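Local atomic coordinates of putative tagatose-6-phosphate ketose/aldose isomerase (Escherichia coli, PDB entry 3C3J), a protein that belongs to the SIS family and is built from two SIS domains, each a five-stranded parallel sheet flanked by helices. Residues 39-44 / 155-160; 51-56 / 102-107; 279-284 / 309-314. All blocks are in the same frame, centred on the assembly; numbering follows the deposited sequence.

Interaction 1. Residues 39-44 / 155-160; sequences SALNNF and NAFALL
Ala40 O takes the N-H of Phe44 within the helix and is also met from the other segment by Phe157 CE1, 3.7 Å from Ala40 O. The contact lays helix 23-49 on the chain that runs into strand 159-160, an outermost strand of the parallel sheet in the first SIS domain. No hydrogen bond joins the two segments, so the contact is held by packing. Two phenylalanines carry most of it. Phe157 CB sits over one face of the Phe44 ring, offset toward the rim and 3.6 Å from the ring centroid. This is a CH-pi contact, and the CB lies 16° off the ring normal. The nearest ring atom is Phe44 CD2, 3.5 Å from Phe157 CB. The two rings themselves barely overlap. Their planes are 29° apart, but they are slid so far that the centroids stand 5.8 Å from each other. The side chains run past one another in opposite directions.

Phe157 has CG anti to its backbone N (chi1 -176°), and the ring beyond it lies against Ala40 and Leu41. Ala40 CB meets the CE1 and CZ rim atoms. Leu41 crosses the Phe157 side chain at about a right angle, with Leu41 CD2 3.7 Å from Phe157 CE2. Leu41 CA stands over one ring face, offset toward the rim. Leu136 of strand 133-139 touches both Leu41 and Phe157. Asn155 turns its CB away from the helix, and its ND2 bonds to Cys133 O. Its backbone oxygen, Asn155 O, lies in the plane of the Phe44 ring, at the edge, 3.8 Å from Phe44 CZ.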
ATOM      1  N   SER A  39     -23.450   7.010  25.056  1.00 22.93           N
ATOM      2  CA  SER A  39     -24.500   7.983  24.746  1.00 23.83           C
ATOM      3  C   SER A  39     -23.884   9.336  24.303  1.00 23.54           C
ATOM      4  O   SER A  39     -24.387   9.967  23.374  1.00 24.42           O
ATOM      5  CB  SER A  39     -25.496   8.091  25.896  1.00 24.71           C
ATOM      6  OG  SER A  39     -25.015   8.955  26.883  1.00 27.40           O
ATOM      7  N   ALA A  40     -22.776   9.730  24.922  1.00 22.60           N
ATOM      8  CA  ALA A  40     -21.957  10.867  24.461  1.00 23.08           C
ATOM      9  C   ALA A  40     -21.412  10.676  23.022  1.00 22.87           C
ATOM     10  O   ALA A  40     -21.495  11.598  22.170  1.00 23.34           O
ATOM     11  CB  ALA A  40     -20.800  11.088  25.419  1.00 22.75           C
ATOM     12  N   LEU A  41     -20.852   9.495  22.760  1.00 22.64           N
ATOM     13  CA  LEU A  41     -20.394   9.136  21.417  1.00 22.33           C
ATOM     14  C   LEU A  41     -21.511   9.266  20.418  1.00 22.04           C
ATOM     15  O   LEU A  41     -21.338   9.858  19.345  1.00 21.64           O
ATOM     16  CB  LEU A  41     -19.901   7.700  21.367  1.00 22.01           C
ATOM     17  CG  LEU A  41     -18.433   7.476  21.629  1.00 23.17           C
ATOM     18  CD1 LEU A  41     -18.202   5.983  21.827  1.00 22.17           C
ATOM     19  CD2 LEU A  41     -17.586   8.083  20.466  1.00 22.00           C
ATOM     20  N   ASN A  42     -22.644   8.662  20.748  1.00 22.19           N
ATOM     21  CA  ASN A  42     -23.787   8.652  19.855  1.00 23.23           C
ATOM     22  C   ASN A  42     -24.298  10.066  19.596  1.00 22.81           C
ATOM     23  O   ASN A  42     -24.653  10.382  18.469  1.00 22.89           O
ATOM     24  CB  ASN A  42     -24.919   7.760  20.394  1.00 23.64           C
ATOM     25  CG  ASN A  42     -24.585   6.285  20.352  1.00 25.85           C
ATOM     26  OD1 ASN A  42     -23.541   5.872  19.831  1.00 28.91           O
ATOM     27  ND2 ASN A  42     -25.478   5.473  20.907  1.00 28.66           N
ATOM     28  N   ASN A  43     -24.307  10.921  20.617  1.00 23.01           N
ATOM     29  CA  ASN A  43     -24.715  12.320  20.436  1.00 23.60           C
ATOM     30  C   ASN A  43     -23.808  13.071  19.464  1.00 22.81           C
ATOM     31  O   ASN A  43     -24.252  13.956  18.733  1.00 22.51           O
ATOM     32  CB  ASN A  43     -24.706  13.069  21.765  1.00 24.36           C
ATOM     33  CG  ASN A  43     -25.834  12.640  22.681  1.00 27.47           C
ATOM     34  OD1 ASN A  43     -26.716  11.869  22.287  1.00 32.17           O
ATOM     35  ND2 ASN A  43     -25.810  13.142  23.924  1.00 31.58           N
ATOM     36  N   PHE A  44     -22.524  12.744  19.501  1.00 21.99           N
ATOM     37  CA  PHE A  44     -21.553  13.390  18.635  1.00 21.65           C
ATOM     38  C   PHE A  44     -21.675  12.841  17.222  1.00 21.41           C
ATOM     39  O   PHE A  44     -21.701  13.607  16.251  1.00 21.08           O
ATOM     40  CB  PHE A  44     -20.140  13.172  19.157  1.00 22.03           C
ATOM     41  CG  PHE A  44     -19.077  13.724  18.252  1.00 22.33           C
ATOM     42  CD1 PHE A  44     -18.955  15.085  18.063  1.00 22.53           C
ATOM     43  CD2 PHE A  44     -18.227  12.881  17.569  1.00 21.99           C
ATOM     44  CE1 PHE A  44     -17.964  15.586  17.216  1.00 22.68           C
ATOM     45  CE2 PHE A  44     -17.261  13.367  16.728  1.00 22.47           C
ATOM     46  CZ  PHE A  44     -17.119  14.719  16.558  1.00 22.60           C
ATOM     47  N   ASN A 155     -15.920  20.697  17.386  1.00 29.49           N
ATOM     48  CA  ASN A 155     -15.991  19.818  16.208  1.00 27.93           C
ATOM     49  C   ASN A 155     -15.305  18.467  16.443  1.00 25.60           C
ATOM     50  O   ASN A 155     -15.119  17.715  15.503  1.00 24.04           O
ATOM     51  CB  ASN A 155     -15.463  20.539  14.918  1.00 27.51           C
ATOM     52  CG  ASN A 155     -13.901  20.692  14.842  1.00 29.52           C
ATOM     53  OD1 ASN A 155     -13.184  20.666  15.858  1.00 32.09           O
ATOM     54  ND2 ASN A 155     -13.381  20.872  13.598  1.00 27.83           N
ATOM     55  N   ALA A 156     -14.985  18.149  17.700  1.00 24.09           N
ATOM     56  CA  ALA A 156     -14.115  17.007  18.020  1.00 23.30           C
ATOM     57  C   ALA A 156     -14.607  16.260  19.243  1.00 22.37           C
ATOM     58  O   ALA A 156     -15.198  16.864  20.149  1.00 22.25           O
ATOM     59  CB  ALA A 156     -12.714  17.479  18.236  1.00 22.43           C
ATOM     60  N   PHE A 157     -14.389  14.950  19.255  1.00 21.07           N
ATOM     61  CA  PHE A 157     -14.700  14.106  20.401  1.00 21.21           C
ATOM     62  C   PHE A 157     -13.549  13.117  20.504  1.00 20.45           C
ATOM     63  O   PHE A 157     -13.358  12.315  19.611  1.00 20.55           O
ATOM     64  CB  PHE A 157     -16.017  13.359  20.182  1.00 22.04           C
ATOM     65  CG  PHE A 157     -16.472  12.532  21.372  1.00 22.25           C
ATOM     66  CD1 PHE A 157     -17.544  12.955  22.150  1.00 23.52           C
ATOM     67  CD2 PHE A 157     -15.846  11.336  21.698  1.00 23.26           C
ATOM     68  CE1 PHE A 157     -17.972  12.206  23.241  1.00 24.75           C
ATOM     69  CE2 PHE A 157     -16.260  10.585  22.795  1.00 24.55           C
ATOM     70  CZ  PHE A 157     -17.328  11.020  23.563  1.00 23.48           C
ATOM     71  N   ALA A 158     -12.799  13.178  21.583  1.00 19.71           N
ATOM     72  CA  ALA A 158     -11.604  12.357  21.719  1.00 19.95           C
ATOM     73  C   ALA A 158     -11.884  11.170  22.604  1.00 19.34           C
ATOM     74  O   ALA A 158     -12.564  11.266  23.630  1.00 19.60           O
ATOM     75  CB  ALA A 158     -10.476  13.136  22.276  1.00 19.54           C
ATOM     76  N   LEU A 159     -11.326  10.043  22.192  1.00 19.15           N
ATOM     77  CA  LEU A 159     -11.463   8.810  22.924  1.00 18.26           C
ATOM     78  C   LEU A 159     -10.081   8.389  23.448  1.00 17.18           C
ATOM     79  O   LEU A 159      -9.145   8.146  22.686  1.00 16.15           O
ATOM     80  CB  LEU A 159     -12.084   7.777  22.012  1.00 18.32           C
ATOM     81  CG  LEU A 159     -12.423   6.404  22.513  1.00 20.37           C
ATOM     82  CD1 LEU A 159     -13.328   6.485  23.757  1.00 22.41           C
ATOM     83  CD2 LEU A 159     -13.107   5.675  21.316  1.00 20.69           C
ATOM     84  N   LEU A 160      -9.982   8.293  24.757  1.00 16.55           N
ATOM     85  CA  LEU A 160      -8.734   7.934  25.421  1.00 16.46           C
ATOM     86  C   LEU A 160      -8.642   6.428  25.648  1.00 16.11           C
ATOM     87  O   LEU A 160      -9.600   5.811  26.143  1.00 16.79           O
ATOM     88  CB  LEU A 160      -8.660   8.674  26.756  1.00 16.82           C
ATOM     89  CG  LEU A 160      -7.328   8.647  27.502  1.00 17.01           C
ATOM     90  CD1 LEU A 160      -6.203   9.307  26.699  1.00 18.35           C
ATOM     91  CD2 LEU A 160      -7.513   9.331  28.887  1.00 17.02           C
TER

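Interaction 2. Residues 51-56 / 102-107; sequences KENLRI and AHPLLL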
ATOM      1  N   LYS A  51     -25.263  12.495   7.516  1.00 26.34           N
ATOM      2  CA  LYS A  51     -24.872  13.255   6.325  1.00 25.88           C
ATOM      3  C   LYS A  51     -24.462  12.298   5.197  1.00 26.00           C
ATOM      4  O   LYS A  51     -23.421  11.639   5.264  1.00 24.90           O
ATOM      5  CB  LYS A  51     -23.730  14.216   6.642  1.00 25.25           C
ATOM      6  CG  LYS A  51     -24.028  15.210   7.743  1.00 25.08           C
ATOM      7  CD  LYS A  51     -22.812  15.987   8.165  1.00 25.26           C
ATOM      8  CE  LYS A  51     -23.127  16.870   9.354  1.00 25.67           C
ATOM      9  NZ  LYS A  51     -24.082  17.959   8.991  1.00 24.19           N
ATOM     10  N   GLU A  52     -25.316  12.223   4.182  1.00 26.48           N
ATOM     11  CA  GLU A  52     -25.116  11.403   2.984  1.00 27.01           C
ATOM     12  C   GLU A  52     -23.704  11.496   2.396  1.00 25.08           C
ATOM     13  O   GLU A  52     -23.092  10.479   2.030  1.00 24.87           O
ATOM     14  CB  GLU A  52     -26.145  11.842   1.913  1.00 27.57           C
ATOM     15  CG  GLU A  52     -25.814  11.458   0.431  1.00 29.77           C
ATOM     16  CD  GLU A  52     -26.185  12.552  -0.612  1.00 32.15           C
ATOM     17  OE1 GLU A  52     -27.311  13.126  -0.549  1.00 39.64           O
ATOM     18  OE2 GLU A  52     -25.346  12.821  -1.516  1.00 39.67           O
ATOM     19  N   ASN A  53     -23.215  12.728   2.283  1.00 23.22           N
ATOM     20  CA  ASN A  53     -21.967  13.003   1.597  1.00 21.48           C
ATOM     21  C   ASN A  53     -20.712  12.986   2.505  1.00 19.97           C
ATOM     22  O   ASN A  53     -19.632  13.351   2.054  1.00 19.64           O
ATOM     23  CB  ASN A  53     -22.080  14.348   0.866  1.00 22.25           C
ATOM     24  CG  ASN A  53     -22.543  15.509   1.788  1.00 25.30           C
ATOM     25  OD1 ASN A  53     -23.034  15.293   2.913  1.00 27.51           O
ATOM     26  ND2 ASN A  53     -22.404  16.758   1.287  1.00 30.55           N
ATOM     27  N   LEU A  54     -20.860  12.568   3.764  1.00 18.57           N
ATOM     28  CA  LEU A  54     -19.734  12.510   4.696  1.00 17.74           C
ATOM     29  C   LEU A  54     -18.640  11.585   4.184  1.00 17.03           C
ATOM     30  O   LEU A  54     -18.916  10.463   3.742  1.00 17.11           O
ATOM     31  CB  LEU A  54     -20.186  12.051   6.086  1.00 17.79           C
ATOM     32  CG  LEU A  54     -19.129  11.919   7.186  1.00 17.37           C
ATOM     33  CD1 LEU A  54     -18.625  13.270   7.609  1.00 16.54           C
ATOM     34  CD2 LEU A  54     -19.676  11.093   8.389  1.00 17.28           C
ATOM     35  N   ARG A  55     -17.404  12.084   4.224  1.00 16.42           N
ATOM     36  CA  ARG A  55     -16.196  11.249   4.079  1.00 16.22           C
ATOM     37  C   ARG A  55     -15.635  10.971   5.469  1.00 15.01           C
ATOM     38  O   ARG A  55     -15.591  11.869   6.326  1.00 14.78           O
ATOM     39  CB  ARG A  55     -15.143  11.953   3.232  1.00 16.85           C
ATOM     40  CG  ARG A  55     -15.278  11.724   1.737  1.00 20.49           C
ATOM     41  CD  ARG A  55     -16.641  12.058   1.184  1.00 24.51           C
ATOM     42  NE  ARG A  55     -16.742  11.700  -0.243  1.00 24.57           N
ATOM     43  CZ  ARG A  55     -17.877  11.683  -0.951  1.00 27.55           C
ATOM     44  NH1 ARG A  55     -19.036  12.018  -0.403  1.00 27.16           N
ATOM     45  NH2 ARG A  55     -17.851  11.330  -2.234  1.00 28.45           N
ATOM     46  N   ILE A  56     -15.201   9.742   5.699  1.00 14.51           N
ATOM     47  CA  ILE A  56     -14.583   9.383   6.964  1.00 13.51           C
ATOM     48  C   ILE A  56     -13.185   8.875   6.620  1.00 13.43           C
ATOM     49  O   ILE A  56     -13.042   7.920   5.886  1.00 13.89           O
ATOM     50  CB  ILE A  56     -15.363   8.310   7.737  1.00 13.37           C
ATOM     51  CG1 ILE A  56     -16.849   8.687   7.932  1.00 13.50           C
ATOM     52  CG2 ILE A  56     -14.699   8.037   9.078  1.00 13.54           C
ATOM     53  CD1 ILE A  56     -17.661   7.590   8.576  1.00 15.61           C
ATOM     54  N   ALA A 102     -15.220  19.857  -0.816  1.00 17.39           N
ATOM     55  CA  ALA A 102     -16.607  19.868  -1.273  1.00 17.28           C
ATOM     56  C   ALA A 102     -17.546  19.004  -0.446  1.00 17.93           C
ATOM     57  O   ALA A 102     -18.762  19.050  -0.687  1.00 17.95           O
ATOM     58  CB  ALA A 102     -16.677  19.408  -2.749  1.00 17.44           C
ATOM     59  N   HIS A 103     -17.002  18.213   0.484  1.00 16.48           N
ATOM     60  CA  HIS A 103     -17.792  17.305   1.317  1.00 17.10           C
ATOM     61  C   HIS A 103     -17.434  17.481   2.787  1.00 15.54           C
ATOM     62  O   HIS A 103     -16.303  17.872   3.099  1.00 14.99           O
ATOM     63  CB  HIS A 103     -17.524  15.838   0.973  1.00 17.68           C
ATOM     64  CG  HIS A 103     -17.754  15.496  -0.459  1.00 21.25           C
ATOM     65  ND1 HIS A 103     -18.969  15.663  -1.079  1.00 25.76           N
ATOM     66  CD2 HIS A 103     -16.921  14.985  -1.391  1.00 24.10           C
ATOM     67  CE1 HIS A 103     -18.870  15.284  -2.339  1.00 24.75           C
ATOM     68  NE2 HIS A 103     -17.643  14.846  -2.548  1.00 24.94           N
ATOM     69  N   PRO A 104     -18.362  17.129   3.689  1.00 14.53           N
ATOM     70  CA  PRO A 104     -17.965  17.107   5.083  1.00 14.00           C
ATOM     71  C   PRO A 104     -16.958  15.974   5.309  1.00 13.93           C
ATOM     72  O   PRO A 104     -16.904  15.011   4.529  1.00 14.67           O
ATOM     73  CB  PRO A 104     -19.283  16.863   5.856  1.00 14.35           C
ATOM     74  CG  PRO A 104     -20.397  17.006   4.842  1.00 15.49           C
ATOM     75  CD  PRO A 104     -19.774  16.714   3.513  1.00 14.58           C
ATOM     76  N   LEU A 105     -16.128  16.139   6.326  1.00 13.30           N
ATOM     77  CA  LEU A 105     -15.139  15.139   6.699  1.00 12.62           C
ATOM     78  C   LEU A 105     -15.183  14.833   8.191  1.00 11.96           C
ATOM     79  O   LEU A 105     -15.262  15.737   9.022  1.00 13.29           O
ATOM     80  CB  LEU A 105     -13.744  15.655   6.349  1.00 11.99           C
ATOM     81  CG  LEU A 105     -12.529  14.846   6.808  1.00 12.41           C
ATOM     82  CD1 LEU A 105     -12.512  13.434   6.211  1.00 10.98           C
ATOM     83  CD2 LEU A 105     -11.230  15.555   6.479  1.00 11.66           C
ATOM     84  N   LEU A 106     -15.064  13.552   8.529  1.00 11.81           N
ATOM     85  CA  LEU A 106     -14.809  13.112   9.878  1.00 12.15           C
ATOM     86  C   LEU A 106     -13.429  12.462   9.835  1.00 12.12           C
ATOM     87  O   LEU A 106     -13.242  11.455   9.146  1.00 12.15           O
ATOM     88  CB  LEU A 106     -15.851  12.096  10.348  1.00 12.38           C
ATOM     89  CG  LEU A 106     -15.587  11.457  11.724  1.00 12.12           C
ATOM     90  CD1 LEU A 106     -15.410  12.522  12.835  1.00 13.33           C
ATOM     91  CD2 LEU A 106     -16.670  10.409  12.095  1.00 13.92           C
ATOM     92  N   LEU A 107     -12.483  13.046  10.541  1.00 12.42           N
ATOM     93  CA  LEU A 107     -11.109  12.535  10.575  1.00 12.13           C
ATOM     94  C   LEU A 107     -10.892  11.754  11.857  1.00 12.17           C
ATOM     95  O   LEU A 107     -11.000  12.313  12.965  1.00 11.91           O
ATOM     96  CB  LEU A 107     -10.082  13.672  10.479  1.00 12.31           C
ATOM     97  CG  LEU A 107      -8.623  13.262  10.277  1.00 12.79           C
ATOM     98  CD1 LEU A 107      -8.440  12.529   8.917  1.00 14.14           C
ATOM     99  CD2 LEU A 107      -7.691  14.482  10.405  1.00 11.97           C
TER
HETATM  100  O   HOH W   1     -21.071  16.848  -0.975  1.00 55.30           O
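Arg55 lays its guanidinium flat on the ring of His103. The planes are 7° apart and the centres 3.6 Å. His103 CD2 lies over the middle of the guanidinium, and Arg55 NH1 over the middle of the imidazole. The arginine chain bends at chi2 (54°), which turns CD toward His103 and brings it near His103 CB. A second hold fixes the flat group: Arg55 NH1 donates to Asn53 O at 2.9 Å. The acceptor is close to the guanidinium plane, but the donor stands above the carbonyl plane of Asn53. Stack and bond together limit rotation of the guanidinium. Around this pair, Asn82 of the second subunit packs on Arg55 and Glu52 of the second subunit packs on His103.

The backbone bonds are those of parallel strands. Arg55 N donates to Pro104 O at 3.0 Å, and Leu106 N donates to Arg55 O at 2.8 Å. They start the pairing of the adjacent strands 55-59 and 105-111, 105-111 being the middle one of the 2-1-3-4-5 sheet of the first SIS domain. CA-H...O contacts add to them, such as Leu105 CA to Arg55 O at 3.3 Å.

Apolar packing follows. Leu54 CD1 reaches Pro104 CB and Leu106 CB, each at 4.1 Å. Ile56 CG1 touches Leu106 CB on the same sheet face, and Leu49 and Leu45 of helix 23-49 cover this side.

Asn53 adds polar contacts. The Asn53 and Pro104 side chains cross at about a right angle, with Asn53 ND2 3.4 Å from Pro104 CD. One water accepts from Asn53 ND2 and donates to Ala102 O.

Interaction 3. Residues 279-284 / 309-314; sequences VVFVSS and IAIAAE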
ATOM      1  N   VAL A 279       4.982 -16.541   5.816  1.00 14.90           N
ATOM      2  CA  VAL A 279       3.863 -16.794   6.727  1.00 14.96           C
ATOM      3  C   VAL A 279       2.563 -16.329   6.085  1.00 14.65           C
ATOM      4  O   VAL A 279       2.446 -15.180   5.671  1.00 15.05           O
ATOM      5  CB  VAL A 279       4.075 -16.110   8.103  1.00 14.55           C
ATOM      6  CG1 VAL A 279       2.892 -16.408   9.051  1.00 14.68           C
ATOM      7  CG2 VAL A 279       5.420 -16.519   8.711  1.00 13.57           C
ATOM      8  N   VAL A 280       1.586 -17.225   6.025  1.00 14.96           N
ATOM      9  CA  VAL A 280       0.311 -16.947   5.382  1.00 15.00           C
ATOM     10  C   VAL A 280      -0.780 -16.875   6.425  1.00 15.28           C
ATOM     11  O   VAL A 280      -1.053 -17.860   7.123  1.00 15.48           O
ATOM     12  CB  VAL A 280      -0.040 -17.999   4.311  1.00 14.86           C
ATOM     13  CG1 VAL A 280      -1.394 -17.671   3.650  1.00 15.73           C
ATOM     14  CG2 VAL A 280       1.094 -18.100   3.269  1.00 15.30           C
ATOM     15  N   PHE A 281      -1.409 -15.707   6.514  1.00 14.79           N
ATOM     16  CA  PHE A 281      -2.581 -15.492   7.353  1.00 14.73           C
ATOM     17  C   PHE A 281      -3.844 -15.901   6.549  1.00 15.38           C
ATOM     18  O   PHE A 281      -4.326 -15.146   5.696  1.00 15.20           O
ATOM     19  CB  PHE A 281      -2.714 -14.012   7.765  1.00 14.33           C
ATOM     20  CG  PHE A 281      -1.547 -13.444   8.574  1.00 14.56           C
ATOM     21  CD1 PHE A 281      -0.674 -14.253   9.313  1.00 12.86           C
ATOM     22  CD2 PHE A 281      -1.392 -12.071   8.661  1.00 14.40           C
ATOM     23  CE1 PHE A 281       0.358 -13.697  10.042  1.00 13.57           C
ATOM     24  CE2 PHE A 281      -0.388 -11.502   9.414  1.00 14.55           C
ATOM     25  CZ  PHE A 281       0.485 -12.305  10.122  1.00 13.88           C
ATOM     26  N   VAL A 282      -4.370 -17.096   6.815  1.00 14.88           N
ATOM     27  CA  VAL A 282      -5.467 -17.628   6.033  1.00 15.03           C
ATOM     28  C   VAL A 282      -6.818 -17.003   6.426  1.00 14.99           C
ATOM     29  O   VAL A 282      -7.192 -16.973   7.603  1.00 15.99           O
ATOM     30  CB  VAL A 282      -5.516 -19.175   6.160  1.00 15.03           C
ATOM     31  CG1 VAL A 282      -6.691 -19.779   5.347  1.00 15.46           C
ATOM     32  CG2 VAL A 282      -4.193 -19.768   5.718  1.00 15.03           C
ATOM     33  N   SER A 283      -7.549 -16.512   5.431  1.00 14.85           N
ATOM     34  CA  SER A 283      -8.862 -15.928   5.667  1.00 14.91           C
ATOM     35  C   SER A 283      -9.829 -16.937   6.273  1.00 15.17           C
ATOM     36  O   SER A 283      -9.751 -18.129   5.990  1.00 15.01           O
ATOM     37  CB  SER A 283      -9.442 -15.340   4.367  1.00 15.17           C
ATOM     38  OG  SER A 283     -10.713 -14.755   4.598  1.00 12.83           O
ATOM     39  N   SER A 284     -10.728 -16.438   7.115  1.00 15.49           N
ATOM     40  CA  SER A 284     -11.882 -17.197   7.611  1.00 15.88           C
ATOM     41  C   SER A 284     -13.103 -17.055   6.707  1.00 15.93           C
ATOM     42  O   SER A 284     -14.135 -17.708   6.921  1.00 14.84           O
ATOM     43  CB  SER A 284     -12.245 -16.721   9.019  1.00 15.62           C
ATOM     44  OG  SER A 284     -12.634 -15.363   9.000  1.00 16.48           O
ATOM     45  N   ILE A 309       4.783 -21.265   6.535  1.00 17.66           N
ATOM     46  CA  ILE A 309       3.900 -21.494   7.685  1.00 17.20           C
ATOM     47  C   ILE A 309       2.527 -20.906   7.371  1.00 16.97           C
ATOM     48  O   ILE A 309       2.427 -19.744   7.030  1.00 15.92           O
ATOM     49  CB  ILE A 309       4.439 -20.821   8.975  1.00 17.56           C
ATOM     50  CG1 ILE A 309       5.819 -21.346   9.346  1.00 18.19           C
ATOM     51  CG2 ILE A 309       3.488 -20.993  10.163  1.00 16.81           C
ATOM     52  CD1 ILE A 309       6.383 -20.670  10.580  1.00 17.09           C
ATOM     53  N   ALA A 310       1.497 -21.737   7.459  1.00 15.90           N
ATOM     54  CA  ALA A 310       0.110 -21.312   7.368  1.00 16.37           C
ATOM     55  C   ALA A 310      -0.428 -21.177   8.781  1.00 16.48           C
ATOM     56  O   ALA A 310      -0.279 -22.099   9.602  1.00 15.62           O
ATOM     57  CB  ALA A 310      -0.706 -22.319   6.619  1.00 15.94           C
ATOM     58  N   ILE A 311      -1.073 -20.045   9.058  1.00 16.23           N
ATOM     59  CA  ILE A 311      -1.828 -19.856  10.292  1.00 15.94           C
ATOM     60  C   ILE A 311      -3.315 -19.795   9.927  1.00 16.09           C
ATOM     61  O   ILE A 311      -3.719 -18.967   9.116  1.00 16.07           O
ATOM     62  CB  ILE A 311      -1.383 -18.590  11.074  1.00 16.06           C
ATOM     63  CG1 ILE A 311       0.144 -18.572  11.260  1.00 15.76           C
ATOM     64  CG2 ILE A 311      -2.075 -18.528  12.424  1.00 16.01           C
ATOM     65  CD1 ILE A 311       0.676 -17.311  11.947  1.00 15.60           C
ATOM     66  N   ALA A 312      -4.117 -20.708  10.485  1.00 16.23           N
ATOM     67  CA  ALA A 312      -5.528 -20.832  10.114  1.00 16.62           C
ATOM     68  C   ALA A 312      -6.413 -21.325  11.247  1.00 17.50           C
ATOM     69  O   ALA A 312      -5.957 -22.058  12.127  1.00 16.51           O
ATOM     70  CB  ALA A 312      -5.690 -21.747   8.890  1.00 16.23           C
ATOM     71  N   ALA A 313      -7.694 -20.953  11.177  1.00 18.10           N
ATOM     72  CA  ALA A 313      -8.720 -21.448  12.088  1.00 19.95           C
ATOM     73  C   ALA A 313      -9.055 -22.918  11.835  1.00 21.43           C
ATOM     74  O   ALA A 313      -9.305 -23.646  12.770  1.00 21.01           O
ATOM     75  CB  ALA A 313      -9.966 -20.622  11.970  1.00 19.16           C
ATOM     76  N   GLU A 314      -9.085 -23.329  10.566  1.00 23.29           N
ATOM     77  CA  GLU A 314      -9.397 -24.706  10.181  1.00 25.68           C
ATOM     78  C   GLU A 314      -8.208 -25.317   9.479  1.00 25.39           C
ATOM     79  O   GLU A 314      -7.621 -24.689   8.599  1.00 24.42           O
ATOM     80  CB  GLU A 314     -10.512 -24.754   9.154  1.00 26.82           C
ATOM     81  CG  GLU A 314     -11.817 -24.098   9.497  1.00 31.10           C
ATOM     82  CD  GLU A 314     -12.844 -24.355   8.373  1.00 31.43           C
ATOM     83  OE1 GLU A 314     -12.602 -25.288   7.560  1.00 39.54           O
ATOM     84  OE2 GLU A 314     -13.870 -23.624   8.284  1.00 40.18           O
TER
HETATM   85  O   HOH W   2      -8.401 -18.729   9.408  1.00 16.22           O
HETATM   86  O   HOH W   3     -13.817 -21.102   6.961  1.00 64.98           O
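Ile311 sets its CD1 against Val279 CG1, at 3.8 Å, and at the edge of the Phe281 ring. The ring atom it meets is Phe281 CE1, and the CD1 lies near the ring plane. Ile311 and Phe281 run side by side and point the same way. Ile311 has CG1 anti to its carbonyl carbon (chi1 -51°) and CD1 extended beyond it. Val279, Phe281, Ile309 and Ile311 all lie on one face of the sheet. Helix 335-356 covers this face, with Phe342 and Tyr345 on Ile311. The ring of Phe342 also stacks with that of Phe281. Helix 235-249 touches Phe281 through Ala238 and Ser242.

Val280 and Ala310 point to the other face. There Leu296 and Arg300 of helix 288-302 pack on Ala310. Just past the end of strand 276-281, Val282 CB meets Ala312 CB at 3.8 Å. Both Val282 CB and Val282 CG2 also lie 3.5 Å from Ile311 O.

Three backbone bonds join the two segments in parallel register, the last from Val282 just past the strand. Val280 N donates to Ile309 O at 2.8 Å. Ile311 N donates to Val280 O at 2.9 Å, with an almost straight N-H...O angle of 178°. Val282 N donates to Ile311 O at 3.0 Å. Val280 gives and takes a bond with the same neighbour, while Val279 and Phe281 bond to strand 226-231 on the other side. The short strand axes lie 19° apart.

Beyond the paired strands a water carries the link on. It donates to Val282 O and accepts from Ala313 N, 2.9 Å from the water. Ser283 points away from the other segment, and its OG bonds to Asp335. Strand 276-281, helix 288-302 and strand 307-312 form a beta-alpha-beta crossover, the building unit of the parallel alpha/beta fold of SIS domains.

Overall arrangement
Interactions 1 and 2 belong to the first SIS domain and reach the same sheet, with centres 16 Å apart. Interaction 3 sits in the second SIS domain, with its centre 36 Å from each of the others. Interactions 2 and 3 both join parallel strands of the sheet order 2-1-3-4-5: the first and third in interaction 2, the third and fourth in interaction 3. All residues that touch in interaction 3 are buried, and their side chains are mostly aliphatic. Interaction 2 is partly buried, and its polar end meets the second subunit. Interaction 1 is a surface contact of a helix with the loop leading into an outermost strand, aromatic and without hydrogen bonds across it.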